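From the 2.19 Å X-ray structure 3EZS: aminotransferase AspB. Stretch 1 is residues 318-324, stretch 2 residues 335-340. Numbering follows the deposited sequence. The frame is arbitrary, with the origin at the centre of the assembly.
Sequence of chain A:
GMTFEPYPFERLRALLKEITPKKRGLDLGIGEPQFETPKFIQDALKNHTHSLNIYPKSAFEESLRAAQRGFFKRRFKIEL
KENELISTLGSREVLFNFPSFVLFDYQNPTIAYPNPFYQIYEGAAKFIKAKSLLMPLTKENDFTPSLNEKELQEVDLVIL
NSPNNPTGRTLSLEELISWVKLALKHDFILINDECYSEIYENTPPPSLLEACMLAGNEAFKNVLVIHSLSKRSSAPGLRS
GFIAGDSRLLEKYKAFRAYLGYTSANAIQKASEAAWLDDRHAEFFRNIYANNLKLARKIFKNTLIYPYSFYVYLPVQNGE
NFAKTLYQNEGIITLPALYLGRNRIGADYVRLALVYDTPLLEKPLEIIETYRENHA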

ATOM      1  N   ASN A 318      -6.510 -23.885  30.469  1.00 48.54           N
ATOM      2  CA  ASN A 318      -6.735 -22.474  30.191  1.00 45.13           C
ATOM      3  C   ASN A 318      -5.497 -21.960  29.457  1.00 42.23           C
ATOM      4  O   ASN A 318      -4.381 -22.045  29.984  1.00 41.65           O
ATOM      5  CB  ASN A 318      -6.938 -21.714  31.510  1.00 44.29           C
ATOM      6  CG  ASN A 318      -7.195 -20.232  31.302  1.00 44.11           C
ATOM      7  OD1 ASN A 318      -6.321 -19.409  31.541  1.00 47.15           O
ATOM      8  ND2 ASN A 318      -8.382 -19.888  30.816  1.00 46.24           N
ATOM      9  N   GLY A 319      -5.684 -21.436  28.253  1.00 40.77           N
ATOM     10  CA  GLY A 319      -4.563 -20.933  27.445  1.00 39.80           C
ATOM     11  C   GLY A 319      -3.717 -19.850  28.101  1.00 41.11           C
ATOM     12  O   GLY A 319      -2.467 -19.896  28.048  1.00 38.81           O
ATOM     13  N   GLU A 320      -4.387 -18.871  28.713  1.00 40.36           N
ATOM     14  CA  GLU A 320      -3.697 -17.763  29.374  1.00 40.53           C
ATOM     15  C   GLU A 320      -2.821 -18.251  30.516  1.00 40.24           C
ATOM     16  O   GLU A 320      -1.638 -17.922  30.591  1.00 39.96           O
ATOM     17  CB  GLU A 320      -4.693 -16.712  29.882  1.00 40.99           C
ATOM     18  CG  GLU A 320      -5.276 -15.778  28.799  1.00 38.71           C
ATOM     19  CD  GLU A 320      -5.990 -14.577  29.433  1.00 43.75           C
ATOM     20  OE1 GLU A 320      -7.023 -14.782  30.118  1.00 44.22           O
ATOM     21  OE2 GLU A 320      -5.502 -13.431  29.257  1.00 43.30           O
ATOM     22  N   ASN A 321      -3.408 -19.047  31.399  1.00 39.33           N
ATOM     23  CA  ASN A 321      -2.677 -19.625  32.505  1.00 39.95           C
ATOM     24  C   ASN A 321      -1.533 -20.542  32.089  1.00 39.54           C
ATOM     25  O   ASN A 321      -0.475 -20.539  32.737  1.00 38.75           O
ATOM     26  CB  ASN A 321      -3.635 -20.381  33.428  1.00 41.67           C
ATOM     27  CG  ASN A 321      -4.555 -19.445  34.198  1.00 45.37           C
ATOM     28  OD1 ASN A 321      -4.390 -18.218  34.168  1.00 50.53           O
ATOM     29  ND2 ASN A 321      -5.515 -20.019  34.903  1.00 46.62           N
ATOM     30  N   PHE A 322      -1.745 -21.327  31.035  1.00 37.04           N
ATOM     31  CA  PHE A 322      -0.721 -22.236  30.530  1.00 38.45           C
ATOM     32  C   PHE A 322       0.446 -21.426  29.968  1.00 37.72           C
ATOM     33  O   PHE A 322       1.597 -21.773  30.174  1.00 34.45           O
ATOM     34  CB  PHE A 322      -1.313 -23.158  29.450  1.00 37.69           C
ATOM     35  CG  PHE A 322      -0.380 -24.245  28.979  1.00 37.01           C
ATOM     36  CD1 PHE A 322      -0.293 -25.444  29.658  1.00 36.77           C
ATOM     37  CD2 PHE A 322       0.383 -24.083  27.835  1.00 38.70           C
ATOM     38  CE1 PHE A 322       0.564 -26.453  29.223  1.00 37.41           C
ATOM     39  CE2 PHE A 322       1.219 -25.087  27.384  1.00 40.33           C
ATOM     40  CZ  PHE A 322       1.322 -26.277  28.094  1.00 39.99           C
ATOM     41  N   ALA A 323       0.133 -20.345  29.259  1.00 37.65           N
ATOM     42  CA  ALA A 323       1.171 -19.478  28.685  1.00 38.27           C
ATOM     43  C   ALA A 323       2.043 -18.885  29.782  1.00 39.46           C
ATOM     44  O   ALA A 323       3.252 -18.858  29.625  1.00 40.45           O
ATOM     45  CB  ALA A 323       0.567 -18.353  27.820  1.00 34.63           C
ATOM     46  N   LYS A 324       1.414 -18.417  30.869  1.00 40.39           N
ATOM     47  CA  LYS A 324       2.104 -17.807  32.013  1.00 42.54           C
ATOM     48  C   LYS A 324       3.030 -18.784  32.684  1.00 41.91           C
ATOM     49  O   LYS A 324       4.182 -18.458  32.933  1.00 42.11           O
ATOM     50  CB  LYS A 324       1.103 -17.238  33.049  1.00 43.08           C
ATOM     51  CG  LYS A 324       0.725 -15.762  32.847  1.00 45.76           C
ATOM     52  CD  LYS A 324      -0.685 -15.384  33.357  1.00 46.00           C
ATOM     53  CE  LYS A 324      -1.030 -15.843  34.762  1.00 51.59           C
ATOM     54  NZ  LYS A 324      -2.493 -15.660  35.061  1.00 51.92           N
ATOM     55  N   LEU A 335       1.128 -18.590  22.412  1.00 38.71           N
ATOM     56  CA  LEU A 335       0.044 -17.631  22.208  1.00 38.54           C
ATOM     57  C   LEU A 335      -1.315 -18.205  22.637  1.00 37.30           C
ATOM     58  O   LEU A 335      -1.813 -19.152  22.014  1.00 34.40           O
ATOM     59  CB  LEU A 335      -0.035 -17.231  20.721  1.00 38.30           C
ATOM     60  CG  LEU A 335      -1.118 -16.227  20.278  1.00 40.60           C
ATOM     61  CD1 LEU A 335      -0.927 -14.838  20.967  1.00 36.11           C
ATOM     62  CD2 LEU A 335      -1.160 -16.073  18.749  1.00 38.56           C
ATOM     63  N   PRO A 336      -1.913 -17.653  23.705  1.00 36.74           N
ATOM     64  CA  PRO A 336      -3.266 -18.068  24.055  1.00 37.30           C
ATOM     65  C   PRO A 336      -4.209 -17.767  22.882  1.00 36.86           C
ATOM     66  O   PRO A 336      -4.209 -16.628  22.368  1.00 35.33           O
ATOM     67  CB  PRO A 336      -3.606 -17.176  25.252  1.00 38.19           C
ATOM     68  CG  PRO A 336      -2.343 -16.772  25.812  1.00 38.26           C
ATOM     69  CD  PRO A 336      -1.402 -16.654  24.659  1.00 39.40           C
ATOM     70  N   ALA A 337      -4.991 -18.768  22.463  1.00 36.22           N
ATOM     71  CA  ALA A 337      -5.896 -18.616  21.315  1.00 36.58           C
ATOM     72  C   ALA A 337      -7.044 -17.648  21.576  1.00 37.92           C
ATOM     73  O   ALA A 337      -7.699 -17.192  20.623  1.00 40.15           O
ATOM     74  CB  ALA A 337      -6.418 -19.973  20.832  1.00 36.04           C
ATOM     75  N   LEU A 338      -7.279 -17.322  22.847  1.00 37.62           N
ATOM     76  CA  LEU A 338      -8.302 -16.362  23.226  1.00 38.00           C
ATOM     77  C   LEU A 338      -8.057 -15.036  22.510  1.00 38.99           C
ATOM     78  O   LEU A 338      -9.002 -14.382  22.030  1.00 39.71           O
ATOM     79  CB  LEU A 338      -8.286 -16.162  24.739  1.00 36.95           C
ATOM     80  CG  LEU A 338      -9.415 -15.377  25.414  1.00 42.35           C
ATOM     81  CD1 LEU A 338     -10.721 -16.232  25.508  1.00 33.49           C
ATOM     82  CD2 LEU A 338      -8.931 -14.915  26.808  1.00 35.89           C
ATOM     83  N   TYR A 339      -6.775 -14.683  22.390  1.00 39.14           N
ATOM     84  CA  TYR A 339      -6.344 -13.442  21.753  1.00 38.25           C
ATOM     85  C   TYR A 339      -6.533 -13.403  20.241  1.00 38.67           C
ATOM     86  O   TYR A 339      -6.303 -12.367  19.630  1.00 38.59           O
ATOM     87  CB  TYR A 339      -4.877 -13.124  22.088  1.00 37.66           C
ATOM     88  CG  TYR A 339      -4.524 -13.109  23.563  1.00 35.51           C
ATOM     89  CD1 TYR A 339      -5.477 -12.806  24.548  1.00 36.00           C
ATOM     90  CD2 TYR A 339      -3.208 -13.288  23.968  1.00 38.85           C
ATOM     91  CE1 TYR A 339      -5.139 -12.767  25.894  1.00 36.51           C
ATOM     92  CE2 TYR A 339      -2.853 -13.232  25.319  1.00 33.82           C
ATOM     93  CZ  TYR A 339      -3.825 -12.982  26.274  1.00 40.06           C
ATOM     94  OH  TYR A 339      -3.485 -12.951  27.608  1.00 40.44           O
ATOM     95  N   LEU A 340      -6.928 -14.522  19.638  1.00 39.68           N
ATOM     96  CA  LEU A 340      -7.220 -14.579  18.214  1.00 40.74           C
ATOM     97  C   LEU A 340      -8.711 -14.694  17.921  1.00 41.19           C
ATOM     98  O   LEU A 340      -9.099 -14.744  16.756  1.00 41.40           O
ATOM     99  CB  LEU A 340      -6.491 -15.765  17.566  1.00 41.97           C
ATOM    100  CG  LEU A 340      -4.980 -15.673  17.445  1.00 43.92           C
ATOM    101  CD1 LEU A 340      -4.425 -16.945  16.824  1.00 38.11           C
ATOM    102  CD2 LEU A 340      -4.591 -14.461  16.621  1.00 44.65           C
TER

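What does E320 contribute from the first turn of the helix? Its CA-to-CB bond points sideways to the other stretch, yet its end comes nearer: with chi1 m and chi2 t the chain extends to the other stretch, and chi3 near -65° sets the carboxylate. This brings the carboxylate to Y339, whose OH donates a hydrogen bond to E320 OE2 at 2.6 Å. The carboxylate oxygen lies at the edge of the tyrosine ring, near its plane, where a phenol hydroxyl can readily point its proton. It is the one hydrogen bond between the stretches, and both partners reach it through the ends of their side chains. E320 OE1 lies 3.8 Å from L338 CD2, so the acid also packs against a leucine methyl.

Why does P336 suit the place beside the helix? Its CA-to-CB bond points toward the helix, and its compact ring packs against the start of the helix, from G319 to A323. P336 CG lies 3.8 Å from G319 O and 3.9 Å from A323 CB, while P336 CB is 3.9 Å from E320 N. The proline ring and the A323 methyl make an apolar contact, and both residues are buried.

What do the small residues G319 and A323 allow? They sit one helical turn apart, joined by the backbone bond from A323 N to G319 O. The CA atoms come nearest at this point, G319 CA lying 4.6 Å from P336 CA. An ideal CB on G319 would come 3.6 Å from P336 CA, so the absence of a side chain leaves room there. A323 turns only a methyl toward the proline.

How is the start of the helix secured? N318 caps it: N321 N donates to N318 OD1 at 2.9 Å, giving a partner to a first-turn NH. G319 and E320, between them, meet the other stretch.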